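Local coordinates for protein B-agarase (Agarivorans gilvus, PDB 5Z6P) that hydrolyses agar polysaccharide as a family 50 glycoside hydrolase, probably cutting the beta-linked galactosidic bonds of the chain, at residues D306-A311 with N435-E440; T77-E82 with I188-H193; T313-G318 with A362-L367; L545-Y550 with A565-L570. One frame throughout, in Å; residues are numbered along the deposited sequence.

Interaction 1. Residues D306-A311 with N435-E440; sequences DIIRLA and NWTAPE
The W436 indole is approached from several sides: D306 CB sits at its rim near the ring plane, while I307 CD1 and R309 NH1 come in obliquely. One indole face lies under the side-chain amide of its own neighbour N435, with ND2 3.2 Å above the plane of the W436 ring and over its centre. The R309 guanidinium in turn carries W436 CB over one face, its plane 47° from that of the indole. I307 CD1 packs 3.6 Å from W436 CE3. The R309 chain runs extended from CG to NE, bringing CD past W436 O and NH1 to 3.8 Å from W436 CD1; NH2 goes on to N312.

Beneath the side chains the two loops run nearly parallel, and I307 and W436 both adopt left-handed backbone angles. I307 N donates to N435 O (2.9 Å), and I308 N reaches W436 O in a weak bond. A438 N returns to I308 O at 3.0 Å, standing above the carbonyl plane. D306 OD1 accepts from N435 N at 3.0 Å on its anti side. Loop 306-311 leaves strand 299-305, consistent with the carboxy-terminal rim of a glycoside hydrolase barrel. With D306 OD1 and several backbone groups bonded across the contact, polar bonds fix the register of the loops, while I307 and the R309 guanidinium pack against W436.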
loop_
_atom_site.group_PDB
_atom_site.type_symbol
_atom_site.label_atom_id
_atom_site.label_comp_id
_atom_site.label_asym_id
_atom_site.label_seq_id
_atom_site.Cartn_x
_atom_site.Cartn_y
_atom_site.Cartn_z
ATOM N N ASP A 306 -8.137 8.058 -2.648
ATOM C CA ASP A 306 -8.248 7.844 -1.225
ATOM C C ASP A 306 -7.684 9.027 -0.428
ATOM O O ASP A 306 -6.935 9.840 -0.960
ATOM C CB ASP A 306 -7.513 6.571 -0.827
ATOM C CG ASP A 306 -8.088 5.338 -1.477
ATOM O OD1 ASP A 306 -9.322 5.259 -1.688
ATOM O OD2 ASP A 306 -7.272 4.459 -1.790
ATOM N N ILE A 307 -8.045 9.083 0.850
ATOM C CA ILE A 307 -7.528 10.064 1.802
ATOM C C ILE A 307 -7.841 11.493 1.348
ATOM O O ILE A 307 -6.959 12.254 1.002
ATOM C CB ILE A 307 -6.015 9.905 2.012
ATOM C CG1 ILE A 307 -5.647 8.431 2.210
ATOM C CG2 ILE A 307 -5.547 10.757 3.201
ATOM C CD1 ILE A 307 -5.990 7.878 3.589
ATOM N N ILE A 308 -9.118 11.846 1.350
ATOM C CA ILE A 308 -9.518 13.205 1.046
ATOM C C ILE A 308 -9.825 13.908 2.373
ATOM O O ILE A 308 -10.963 14.092 2.774
ATOM C CB ILE A 308 -10.694 13.220 0.066
ATOM C CG1 ILE A 308 -10.293 12.392 -1.166
ATOM C CG2 ILE A 308 -11.032 14.651 -0.339
ATOM C CD1 ILE A 308 -11.391 12.064 -2.087
ATOM N N ARG A 309 -8.744 14.295 3.034
ATOM C CA ARG A 309 -8.770 14.800 4.395
ATOM C C ARG A 309 -7.365 15.307 4.703
ATOM O O ARG A 309 -6.440 15.073 3.908
ATOM C CB ARG A 309 -9.191 13.708 5.380
ATOM C CG ARG A 309 -8.200 12.554 5.489
ATOM C CD ARG A 309 -8.697 11.467 6.445
ATOM N NE ARG A 309 -7.645 10.527 6.813
ATOM C CZ ARG A 309 -7.861 9.392 7.475
ATOM N NH1 ARG A 309 -9.097 9.068 7.843
ATOM N NH2 ARG A 309 -6.854 8.585 7.767
ATOM N N LEU A 310 -7.199 15.983 5.841
ATOM C CA LEU A 310 -5.910 16.579 6.185
ATOM C C LEU A 310 -5.093 15.733 7.166
ATOM O O LEU A 310 -3.886 15.893 7.273
ATOM C CB LEU A 310 -6.101 17.969 6.780
ATOM C CG LEU A 310 -6.617 19.081 5.880
ATOM C CD1 LEU A 310 -6.290 20.421 6.501
ATOM C CD2 LEU A 310 -6.066 18.973 4.468
ATOM N N ALA A 311 -5.768 14.820 7.855
ATOM C CA ALA A 311 -5.190 14.119 8.998
ATOM C C ALA A 311 -3.904 13.358 8.698
ATOM O O ALA A 311 -3.129 13.081 9.605
ATOM C CB ALA A 311 -6.223 13.165 9.580
ATOM N N ASN A 435 -11.890 6.050 -0.383
ATOM C CA ASN A 435 -11.944 5.725 1.032
ATOM C C ASN A 435 -11.254 6.770 1.874
ATOM O O ASN A 435 -10.327 7.428 1.410
ATOM C CB ASN A 435 -11.332 4.370 1.320
ATOM C CG ASN A 435 -11.876 3.771 2.595
ATOM O OD1 ASN A 435 -12.974 4.123 3.020
ATOM N ND2 ASN A 435 -11.122 2.883 3.210
ATOM N N TRP A 436 -11.717 6.905 3.113
ATOM C CA TRP A 436 -11.196 7.883 4.050
ATOM C C TRP A 436 -11.378 9.298 3.508
ATOM O O TRP A 436 -10.449 10.113 3.522
ATOM C CB TRP A 436 -9.723 7.574 4.363
ATOM C CG TRP A 436 -9.541 6.188 4.993
ATOM C CD1 TRP A 436 -10.067 5.754 6.180
ATOM C CD2 TRP A 436 -8.805 5.083 4.459
ATOM N NE1 TRP A 436 -9.697 4.447 6.422
ATOM C CE2 TRP A 436 -8.920 4.011 5.378
ATOM C CE3 TRP A 436 -8.047 4.889 3.292
ATOM C CZ2 TRP A 436 -8.306 2.767 5.171
ATOM C CZ3 TRP A 436 -7.437 3.655 3.085
ATOM C CH2 TRP A 436 -7.572 2.606 4.019
ATOM N N THR A 437 -12.576 9.557 2.993
ATOM C CA THR A 437 -13.021 10.899 2.672
ATOM C C THR A 437 -13.592 11.536 3.945
ATOM O O THR A 437 -14.383 10.899 4.640
ATOM C CB THR A 437 -14.079 10.887 1.552
ATOM O OG1 THR A 437 -13.471 10.526 0.306
ATOM C CG2 THR A 437 -14.721 12.249 1.406
ATOM N N ALA A 438 -13.183 12.765 4.261
ATOM C CA ALA A 438 -13.707 13.469 5.440
ATOM C C ALA A 438 -15.220 13.577 5.368
ATOM O O ALA A 438 -15.762 13.892 4.328
ATOM C CB ALA A 438 -13.093 14.848 5.574
ATOM N N PRO A 439 -15.899 13.310 6.490
ATOM C CA PRO A 439 -17.360 13.285 6.550
ATOM C C PRO A 439 -17.964 14.642 6.212
ATOM O O PRO A 439 -19.150 14.712 5.919
ATOM C CB PRO A 439 -17.651 12.905 8.007
ATOM C CG PRO A 439 -16.401 12.321 8.513
ATOM C CD PRO A 439 -15.302 13.039 7.807
ATOM N N GLU A 440 -17.156 15.697 6.270
ATOM C CA GLU A 440 -17.587 16.997 5.796
ATOM C C GLU A 440 -17.967 16.984 4.313
ATOM O O GLU A 440 -18.689 17.861 3.861
ATOM C CB GLU A 440 -16.501 18.044 6.031
ATOM C CG GLU A 440 -16.398 18.546 7.466
ATOM C CD GLU A 440 -15.494 17.691 8.334
ATOM O OE1 GLU A 440 -14.968 16.673 7.854
ATOM O OE2 GLU A 440 -15.318 18.041 9.507
#

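Interaction 2. Residues T77-E82 with I188-H193; sequences TSVFIE and IELSIH
T77-I81 and I188-I192 are antiparallel strands of the beta-rich, carbohydrate-binding-module-like domain, with V79 and L190 forming a hydrogen-bonded pair at the middle. V79 N donates to L190 O and L190 N to V79 O, each at 2.8 Å; similar pairs of bonds join T77 with I192 and I81 with I188. On the face bearing these residues V79 CB meets L190 CB at 3.8 Å, and I81 CD1 reaches L190 CD1 more loosely.

The other face carries S78, F80, E189 and S191. E189 holds CG anti to its backbone N (chi1 174°) and stretches beside the F80 ring, with CG 3.7 Å from F80 CE1, until OE2 accepts from S78 OG at 2.8 Å, on its anti lone pair. The other carboxylate oxygen is bonded to N114, so each carboxylate oxygen has a partner.

Further out, strand 51-54 borders 76-81 and strand 109-117 borders 185-193, while L203 and F206 of strand 199-210 pack against L190 and I81. At the T77 end a water bridges T77 O and S191 OG, and I192 O accepts twice, from T77 N and, in its carbonyl plane, from T77 OG1 at 2.6 Å.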
loop_
_atom_site.group_PDB
_atom_site.type_symbol
_atom_site.label_atom_id
_atom_site.label_comp_id
_atom_site.label_asym_id
_atom_site.label_seq_id
_atom_site.Cartn_x
_atom_site.Cartn_y
_atom_site.Cartn_z
ATOM N N THR A 77 9.738 -12.952 -12.161
ATOM C CA THR A 77 10.970 -13.202 -12.902
ATOM C C THR A 77 12.154 -12.855 -12.027
ATOM O O THR A 77 12.110 -11.879 -11.285
ATOM C CB THR A 77 11.046 -12.403 -14.214
ATOM O OG1 THR A 77 11.305 -11.016 -13.950
ATOM C CG2 THR A 77 9.773 -12.535 -14.976
ATOM N N SER A 78 13.202 -13.665 -12.111
ATOM C CA SER A 78 14.360 -13.525 -11.235
ATOM C C SER A 78 15.676 -13.872 -11.902
ATOM O O SER A 78 15.774 -14.792 -12.705
ATOM C CB SER A 78 14.217 -14.410 -9.990
ATOM O OG SER A 78 12.937 -14.306 -9.416
ATOM N N VAL A 79 16.681 -13.094 -11.552
ATOM C CA VAL A 79 18.070 -13.471 -11.678
ATOM C C VAL A 79 18.546 -13.911 -10.282
ATOM O O VAL A 79 18.355 -13.173 -9.320
ATOM C CB VAL A 79 18.932 -12.307 -12.165
ATOM C CG1 VAL A 79 20.389 -12.738 -12.248
ATOM C CG2 VAL A 79 18.396 -11.744 -13.491
ATOM N N PHE A 80 19.139 -15.104 -10.186
ATOM C CA PHE A 80 19.661 -15.644 -8.934
ATOM C C PHE A 80 21.177 -15.719 -8.979
ATOM O O PHE A 80 21.761 -16.217 -9.944
ATOM C CB PHE A 80 19.111 -17.049 -8.634
ATOM C CG PHE A 80 17.641 -17.092 -8.359
ATOM C CD1 PHE A 80 17.120 -16.551 -7.201
ATOM C CD2 PHE A 80 16.780 -17.718 -9.241
ATOM C CE1 PHE A 80 15.770 -16.599 -6.949
ATOM C CE2 PHE A 80 15.428 -17.774 -8.988
ATOM C CZ PHE A 80 14.920 -17.217 -7.847
ATOM N N ILE A 81 21.806 -15.236 -7.918
ATOM C CA ILE A 81 23.255 -15.236 -7.789
ATOM C C ILE A 81 23.611 -15.951 -6.501
ATOM O O ILE A 81 23.403 -15.411 -5.425
ATOM C CB ILE A 81 23.817 -13.796 -7.769
ATOM C CG1 ILE A 81 23.220 -12.976 -8.918
ATOM C CG2 ILE A 81 25.344 -13.794 -7.790
ATOM C CD1 ILE A 81 23.670 -11.532 -8.943
ATOM N N GLU A 82 24.121 -17.170 -6.607
ATOM C CA GLU A 82 24.411 -17.985 -5.432
ATOM C C GLU A 82 25.829 -18.490 -5.451
ATOM O O GLU A 82 26.186 -19.257 -6.329
ATOM C CB GLU A 82 23.475 -19.191 -5.350
ATOM C CG GLU A 82 22.031 -18.871 -5.103
ATOM C CD GLU A 82 21.196 -20.122 -4.908
ATOM O OE1 GLU A 82 21.419 -20.840 -3.911
ATOM O OE2 GLU A 82 20.317 -20.383 -5.760
ATOM N N ILE A 188 21.684 -13.833 -3.669
ATOM C CA ILE A 188 21.116 -12.561 -4.061
ATOM C C ILE A 188 20.097 -12.787 -5.174
ATOM O O ILE A 188 20.362 -13.524 -6.117
ATOM C CB ILE A 188 22.199 -11.581 -4.517
ATOM C CG1 ILE A 188 23.112 -11.241 -3.334
ATOM C CG2 ILE A 188 21.569 -10.325 -5.075
ATOM C CD1 ILE A 188 24.356 -10.483 -3.699
ATOM N N GLU A 189 18.925 -12.175 -5.051
ATOM C CA GLU A 189 17.913 -12.275 -6.091
ATOM C C GLU A 189 17.560 -10.928 -6.695
ATOM O O GLU A 189 17.152 -9.996 -5.992
ATOM C CB GLU A 189 16.646 -12.929 -5.552
ATOM C CG GLU A 189 15.503 -12.929 -6.559
ATOM C CD GLU A 189 14.177 -13.280 -5.936
ATOM O OE1 GLU A 189 14.073 -13.192 -4.699
ATOM O OE2 GLU A 189 13.247 -13.651 -6.677
ATOM N N LEU A 190 17.741 -10.834 -8.007
ATOM C CA LEU A 190 17.287 -9.690 -8.792
ATOM C C LEU A 190 15.898 -10.005 -9.360
ATOM O O LEU A 190 15.767 -10.802 -10.271
ATOM C CB LEU A 190 18.267 -9.366 -9.921
ATOM C CG LEU A 190 19.780 -9.450 -9.663
ATOM C CD1 LEU A 190 20.570 -8.985 -10.868
ATOM C CD2 LEU A 190 20.229 -8.691 -8.427
ATOM N N SER A 191 14.873 -9.367 -8.811
ATOM C CA SER A 191 13.489 -9.725 -9.086
ATOM C C SER A 191 12.772 -8.615 -9.839
ATOM O O SER A 191 12.862 -7.431 -9.490
ATOM C CB SER A 191 12.749 -10.039 -7.767
ATOM O OG SER A 191 11.338 -9.978 -7.916
ATOM N N ILE A 192 12.087 -9.012 -10.896
ATOM C CA ILE A 192 11.205 -8.134 -11.628
ATOM C C ILE A 192 9.853 -8.820 -11.617
ATOM O O ILE A 192 9.702 -9.918 -12.168
ATOM C CB ILE A 192 11.716 -7.876 -13.063
ATOM C CG1 ILE A 192 13.023 -7.088 -13.020
ATOM C CG2 ILE A 192 10.690 -7.132 -13.888
ATOM C CD1 ILE A 192 13.764 -7.089 -14.337
ATOM N N HIS A 193 8.880 -8.211 -10.950
ATOM C CA HIS A 193 7.597 -8.875 -10.788
ATOM C C HIS A 193 6.433 -7.905 -10.782
ATOM O O HIS A 193 6.614 -6.704 -10.639
ATOM C CB HIS A 193 7.593 -9.721 -9.506
ATOM C CG HIS A 193 7.392 -8.929 -8.254
ATOM N ND1 HIS A 193 8.431 -8.320 -7.587
ATOM C CD2 HIS A 193 6.272 -8.649 -7.546
ATOM C CE1 HIS A 193 7.960 -7.698 -6.519
ATOM N NE2 HIS A 193 6.652 -7.887 -6.468
HETATM O O HOH W 1 10.449 -12.173 -9.115
#

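Interaction 3. Residues T313-G318 with A362-L367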
loop_
_atom_site.group_PDB
_atom_site.type_symbol
_atom_site.label_atom_id
_atom_site.label_comp_id
_atom_site.label_asym_id
_atom_site.label_seq_id
_atom_site.Cartn_x
_atom_site.Cartn_y
_atom_site.Cartn_z
ATOM N N THR A 313 -1.506 14.446 6.568
ATOM C CA THR A 313 -0.510 15.390 6.044
ATOM C C THR A 313 0.521 15.908 7.088
ATOM O O THR A 313 1.492 16.571 6.747
ATOM C CB THR A 313 -1.217 16.616 5.397
ATOM O OG1 THR A 313 -1.950 17.353 6.389
ATOM C CG2 THR A 313 -2.194 16.153 4.324
ATOM N N SER A 314 0.331 15.593 8.356
ATOM C CA SER A 314 1.241 16.107 9.368
ATOM C C SER A 314 2.570 15.352 9.381
ATOM O O SER A 314 2.641 14.185 9.023
ATOM C CB SER A 314 0.587 16.063 10.744
ATOM O OG SER A 314 0.712 14.781 11.320
ATOM N N THR A 315 3.622 16.058 9.769
ATOM C CA THR A 315 4.968 15.521 9.835
ATOM C C THR A 315 5.645 15.958 11.159
ATOM O O THR A 315 5.323 17.006 11.717
ATOM C CB THR A 315 5.788 15.985 8.601
ATOM O OG1 THR A 315 7.016 15.264 8.523
ATOM C CG2 THR A 315 6.072 17.497 8.659
ATOM N N ILE A 316 6.575 15.156 11.659
ATOM C CA ILE A 316 7.248 15.453 12.919
ATOM C C ILE A 316 8.238 16.621 12.759
ATOM O O ILE A 316 9.072 16.612 11.853
ATOM C CB ILE A 316 7.986 14.210 13.454
ATOM C CG1 ILE A 316 6.976 13.162 13.932
ATOM C CG2 ILE A 316 8.951 14.580 14.572
ATOM C CD1 ILE A 316 6.229 13.543 15.202
ATOM N N THR A 317 8.144 17.626 13.625
ATOM C CA THR A 317 9.061 18.769 13.526
ATOM C C THR A 317 10.393 18.526 14.208
ATOM O O THR A 317 11.361 19.227 13.950
ATOM C CB THR A 317 8.468 20.061 14.132
ATOM O OG1 THR A 317 8.213 19.867 15.527
ATOM C CG2 THR A 317 7.196 20.470 13.419
ATOM N N GLY A 318 10.446 17.541 15.081
ATOM C CA GLY A 318 11.617 17.350 15.918
ATOM C C GLY A 318 11.410 17.920 17.319
ATOM O O GLY A 318 11.937 17.384 18.289
ATOM N N ALA A 362 16.489 20.581 12.289
ATOM C CA ALA A 362 17.403 21.327 11.423
ATOM C C ALA A 362 17.125 21.099 9.925
ATOM O O ALA A 362 17.674 21.796 9.070
ATOM C CB ALA A 362 18.831 20.973 11.745
ATOM N N MET A 363 16.263 20.138 9.596
ATOM C CA MET A 363 15.908 19.941 8.184
ATOM C C MET A 363 15.016 21.064 7.670
ATOM O O MET A 363 14.982 21.344 6.472
ATOM C CB MET A 363 15.205 18.596 7.969
ATOM C CG MET A 363 16.083 17.365 8.086
ATOM S SD MET A 363 15.121 15.831 7.915
ATOM C CE MET A 363 14.754 15.850 6.172
ATOM N N TYR A 364 14.278 21.698 8.576
ATOM C CA TYR A 364 13.316 22.711 8.167
ATOM C C TYR A 364 13.929 24.107 8.105
ATOM O O TYR A 364 14.449 24.621 9.096
ATOM C CB TYR A 364 12.098 22.707 9.103
ATOM C CG TYR A 364 11.431 21.355 9.197
ATOM C CD1 TYR A 364 10.590 20.901 8.187
ATOM C CD2 TYR A 364 11.662 20.518 10.283
ATOM C CE1 TYR A 364 9.984 19.661 8.264
ATOM C CE2 TYR A 364 11.066 19.261 10.363
ATOM C CZ TYR A 364 10.231 18.841 9.349
ATOM O OH TYR A 364 9.630 17.607 9.428
ATOM N N GLN A 365 13.872 24.702 6.922
ATOM C CA GLN A 365 14.264 26.090 6.735
ATOM C C GLN A 365 13.284 27.037 7.421
ATOM O O GLN A 365 13.673 28.092 7.901
ATOM C CB GLN A 365 14.348 26.436 5.250
ATOM C CG GLN A 365 15.504 25.823 4.503
ATOM C CD GLN A 365 15.539 26.257 3.044
ATOM O OE1 GLN A 365 14.517 26.615 2.458
ATOM N NE2 GLN A 365 16.714 26.220 2.451
ATOM N N TRP A 366 12.007 26.667 7.443
ATOM C CA TRP A 366 10.992 27.484 8.095
ATOM C C TRP A 366 9.950 26.675 8.859
ATOM O O TRP A 366 9.379 25.714 8.347
ATOM C CB TRP A 366 10.282 28.362 7.076
ATOM C CG TRP A 366 9.175 29.185 7.654
ATOM C CD1 TRP A 366 9.288 30.423 8.223
ATOM C CD2 TRP A 366 7.781 28.849 7.704
ATOM N NE1 TRP A 366 8.056 30.868 8.630
ATOM C CE2 TRP A 366 7.114 29.921 8.326
ATOM C CE3 TRP A 366 7.033 27.737 7.297
ATOM C CZ2 TRP A 366 5.737 29.919 8.543
ATOM C CZ3 TRP A 366 5.674 27.741 7.509
ATOM C CH2 TRP A 366 5.040 28.827 8.130
ATOM N N LEU A 367 9.740 27.074 10.107
ATOM C CA LEU A 367 8.579 26.680 10.879
ATOM C C LEU A 367 8.053 27.967 11.508
ATOM O O LEU A 367 8.838 28.833 11.874
ATOM C CB LEU A 367 8.935 25.620 11.922
ATOM C CG LEU A 367 9.138 24.231 11.304
ATOM C CD1 LEU A 367 9.738 23.274 12.296
ATOM C CD2 LEU A 367 7.825 23.706 10.781
#
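Y364 reaches across to the first residues of strand 315-325, an outer strand of a three-stranded antiparallel sheet, and plugs its phenol against the backbone there. From CB, which points toward the strand, the ring is set out by a first torsion of -56° that leaves CG anti to the carbonyl carbon. CD2 then passes T317 O, and CE2 comes closer to the same oxygen at 3.6 Å, an oblique approach to the ring. CE2 and CZ also skirt I316 O, which lies at the ring's edge near its plane. The tip follows: OH donates to I316 O at 2.7 Å, meeting it from above the carbonyl plane, 36° out of it. This carbonyl also accepts from R360 NH1, so two donors grip it.

The phenol oxygen has a second polar partner in T723 OG1, to which T315 OG1 is bonded as well; T315 OG1 also pairs with G724 O. T315 itself touches the phenol by van der Waals contact, CG2 standing 3.6 Å from Y364 OH. One tyrosine hydroxyl therefore links the beginning of the strand to the loop around T723.

Beside the ring, L367 extends an apolar branch to T317, whose OG1 bonds to E393 OE1 of the adjoining strand and accepts from I319 N. F397 and Y378 touch the same leucine, and its CD1 rests 3.9 Å from both CB and CG2 of T317.

Interaction 4. Residues L545-Y550 with A565-L570; sequences LLKTKY and ASWADL
W567 lays one face of its indole against K547, whose backbone and aliphatic chain run across it. K547 CG stands 3.8 Å from the centroid of the five-membered ring of W567, only 14° off the normal, a CH-pi contact over the face. Over the six-membered ring K547 CA takes that place, 3.6 Å from W567 CH2. The lysine can follow the indole because its CG is swung away from the backbone N (chi1 -169°); CD continues to W567 CD1 at 3.8 Å before the chain bends at its last two torsions.

The indole rim is packed too. Y550 CB lies in the ring plane 4.0 Å from W567 CH2, and L570 CD2, from the next turn of W567's own helix, occupies another part of the edge. L546 CB approaches W567 CZ3, while its CD1 meets L570 CD2 at 3.9 Å with the two leucines crossing at about a right angle. The side chains meet mainly through carbon atoms, and the polar NE1 of the indole is satisfied by T551 O, just past the first helix.

S566 is the N-cap of the second helix: its OG accepts from D569 N at 3.1 Å, while D569 OD2 takes A565 N through its anti lone pair.

Helices 537-550 and 567-572 meet here in an all-helical region far from the centre of the chain. Between them in sequence, helix 553-560 supplies I553 and L556 against W567, and the long helix 581-609 backs the first helix, with D586 binding both K549 and Y550 OH.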
loop_
_atom_site.group_PDB
_atom_site.type_symbol
_atom_site.label_atom_id
_atom_site.label_comp_id
_atom_site.label_asym_id
_atom_site.label_seq_id
_atom_site.Cartn_x
_atom_site.Cartn_y
_atom_site.Cartn_z
ATOM N N LEU A 545 -16.221 -27.924 15.206
ATOM C CA LEU A 545 -16.037 -28.202 13.792
ATOM C C LEU A 545 -15.306 -29.542 13.582
ATOM O O LEU A 545 -15.736 -30.367 12.790
ATOM C CB LEU A 545 -15.280 -27.048 13.114
ATOM C CG LEU A 545 -15.190 -27.060 11.588
ATOM C CD1 LEU A 545 -14.787 -25.702 11.052
ATOM C CD2 LEU A 545 -14.234 -28.137 11.015
ATOM N N LEU A 546 -14.190 -29.740 14.267
ATOM C CA LEU A 546 -13.435 -30.970 14.144
ATOM C C LEU A 546 -14.231 -32.171 14.682
ATOM O O LEU A 546 -14.162 -33.260 14.131
ATOM C CB LEU A 546 -12.091 -30.845 14.870
ATOM C CG LEU A 546 -11.185 -29.803 14.189
ATOM C CD1 LEU A 546 -10.046 -29.318 15.083
ATOM C CD2 LEU A 546 -10.670 -30.326 12.852
ATOM N N LYS A 547 -14.986 -31.953 15.754
ATOM C CA LYS A 547 -15.791 -33.015 16.354
ATOM C C LYS A 547 -16.901 -33.436 15.377
ATOM O O LYS A 547 -17.235 -34.599 15.270
ATOM C CB LYS A 547 -16.368 -32.540 17.683
ATOM C CG LYS A 547 -17.010 -33.588 18.534
ATOM C CD LYS A 547 -17.218 -33.028 19.931
ATOM C CE LYS A 547 -18.680 -32.970 20.300
ATOM N NZ LYS A 547 -19.224 -34.296 20.696
ATOM N N THR A 548 -17.446 -32.482 14.642
ATOM C CA THR A 548 -18.460 -32.787 13.641
ATOM C C THR A 548 -17.860 -33.570 12.465
ATOM O O THR A 548 -18.470 -34.506 11.952
ATOM C CB THR A 548 -19.124 -31.490 13.142
ATOM O OG1 THR A 548 -19.899 -30.931 14.207
ATOM C CG2 THR A 548 -20.015 -31.753 11.930
ATOM N N LYS A 549 -16.655 -33.194 12.052
ATOM C CA LYS A 549 -15.968 -33.926 11.004
ATOM C C LYS A 549 -15.496 -35.330 11.431
ATOM O O LYS A 549 -15.684 -36.284 10.691
ATOM C CB LYS A 549 -14.767 -33.143 10.496
ATOM C CG LYS A 549 -13.943 -33.931 9.512
ATOM C CD LYS A 549 -12.823 -33.110 8.937
ATOM C CE LYS A 549 -12.210 -33.791 7.746
ATOM N NZ LYS A 549 -11.073 -33.001 7.271
ATOM N N TYR A 550 -14.877 -35.454 12.606
ATOM C CA TYR A 550 -14.227 -36.713 12.987
ATOM C C TYR A 550 -15.047 -37.582 13.950
ATOM O O TYR A 550 -14.796 -38.776 14.055
ATOM C CB TYR A 550 -12.842 -36.437 13.597
ATOM C CG TYR A 550 -11.836 -35.946 12.576
ATOM C CD1 TYR A 550 -11.283 -36.815 11.652
ATOM C CD2 TYR A 550 -11.464 -34.615 12.525
ATOM C CE1 TYR A 550 -10.386 -36.380 10.711
ATOM C CE2 TYR A 550 -10.552 -34.157 11.580
ATOM C CZ TYR A 550 -10.017 -35.052 10.673
ATOM O OH TYR A 550 -9.110 -34.641 9.733
ATOM N N ALA A 565 -6.183 -37.469 24.157
ATOM C CA ALA A 565 -7.018 -38.335 24.992
ATOM C C ALA A 565 -8.528 -38.147 24.785
ATOM O O ALA A 565 -9.300 -39.067 25.000
ATOM C CB ALA A 565 -6.675 -38.119 26.467
ATOM N N SER A 566 -8.944 -36.955 24.376
ATOM C CA SER A 566 -10.364 -36.620 24.331
ATOM C C SER A 566 -10.562 -35.304 23.623
ATOM O O SER A 566 -9.601 -34.601 23.326
ATOM C CB SER A 566 -10.948 -36.511 25.745
ATOM O OG SER A 566 -10.334 -35.433 26.449
ATOM N N TRP A 567 -11.816 -34.952 23.392
ATOM C CA TRP A 567 -12.119 -33.669 22.789
ATOM C C TRP A 567 -11.717 -32.556 23.754
ATOM O O TRP A 567 -11.259 -31.513 23.340
ATOM C CB TRP A 567 -13.596 -33.598 22.400
ATOM C CG TRP A 567 -13.885 -34.485 21.214
ATOM C CD1 TRP A 567 -14.672 -35.589 21.196
ATOM C CD2 TRP A 567 -13.343 -34.353 19.889
ATOM N NE1 TRP A 567 -14.675 -36.149 19.944
ATOM C CE2 TRP A 567 -13.863 -35.411 19.117
ATOM C CE3 TRP A 567 -12.488 -33.431 19.274
ATOM C CZ2 TRP A 567 -13.555 -35.585 17.761
ATOM C CZ3 TRP A 567 -12.173 -33.601 17.917
ATOM C CH2 TRP A 567 -12.708 -34.671 17.180
ATOM N N ALA A 568 -11.873 -32.821 25.045
ATOM C CA ALA A 568 -11.476 -31.892 26.092
ATOM C C ALA A 568 -9.967 -31.640 26.018
ATOM O O ALA A 568 -9.517 -30.529 26.242
ATOM C CB ALA A 568 -11.884 -32.428 27.482
ATOM N N ASP A 569 -9.205 -32.668 25.656
ATOM C CA ASP A 569 -7.756 -32.557 25.519
ATOM C C ASP A 569 -7.390 -31.655 24.341
ATOM O O ASP A 569 -6.454 -30.853 24.417
ATOM C CB ASP A 569 -7.124 -33.947 25.360
ATOM C CG ASP A 569 -5.635 -33.970 25.717
ATOM O OD1 ASP A 569 -5.139 -32.973 26.264
ATOM O OD2 ASP A 569 -4.962 -34.993 25.461
ATOM N N LEU A 570 -8.136 -31.779 23.252
ATOM C CA LEU A 570 -7.987 -30.869 22.123
ATOM C C LEU A 570 -8.296 -29.452 22.543
ATOM O O LEU A 570 -7.554 -28.532 22.256
ATOM C CB LEU A 570 -8.921 -31.253 20.985
ATOM C CG LEU A 570 -8.885 -30.318 19.775
ATOM C CD1 LEU A 570 -7.508 -30.257 19.206
ATOM C CD2 LEU A 570 -9.870 -30.785 18.712
#

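From the N terminus, interaction 2 comes first: 77-82 pairs with 188-193, closing a loop rich in strands within the carbohydrate-binding-module-like domain. It is complete before interaction 1 opens at 306-311. The loop that interaction 1 closes at 435-440 contains interaction 3, whose segment 313-318 follows almost directly and whose partner 362-367 returns 44 residues later; the centres of interactions 1 and 3 lie 23 Å apart. Interaction 1 joins the loops after strand 299-305 and helix 413-428, probably within the glycoside hydrolase barrel, whereas interaction 3 ties the edge strand of the small antiparallel sheet to the loop after helix 353-361. Interaction 4 closes last, a short helical loop about 59 Å from interaction 3, centre to centre. None of the four loops cross.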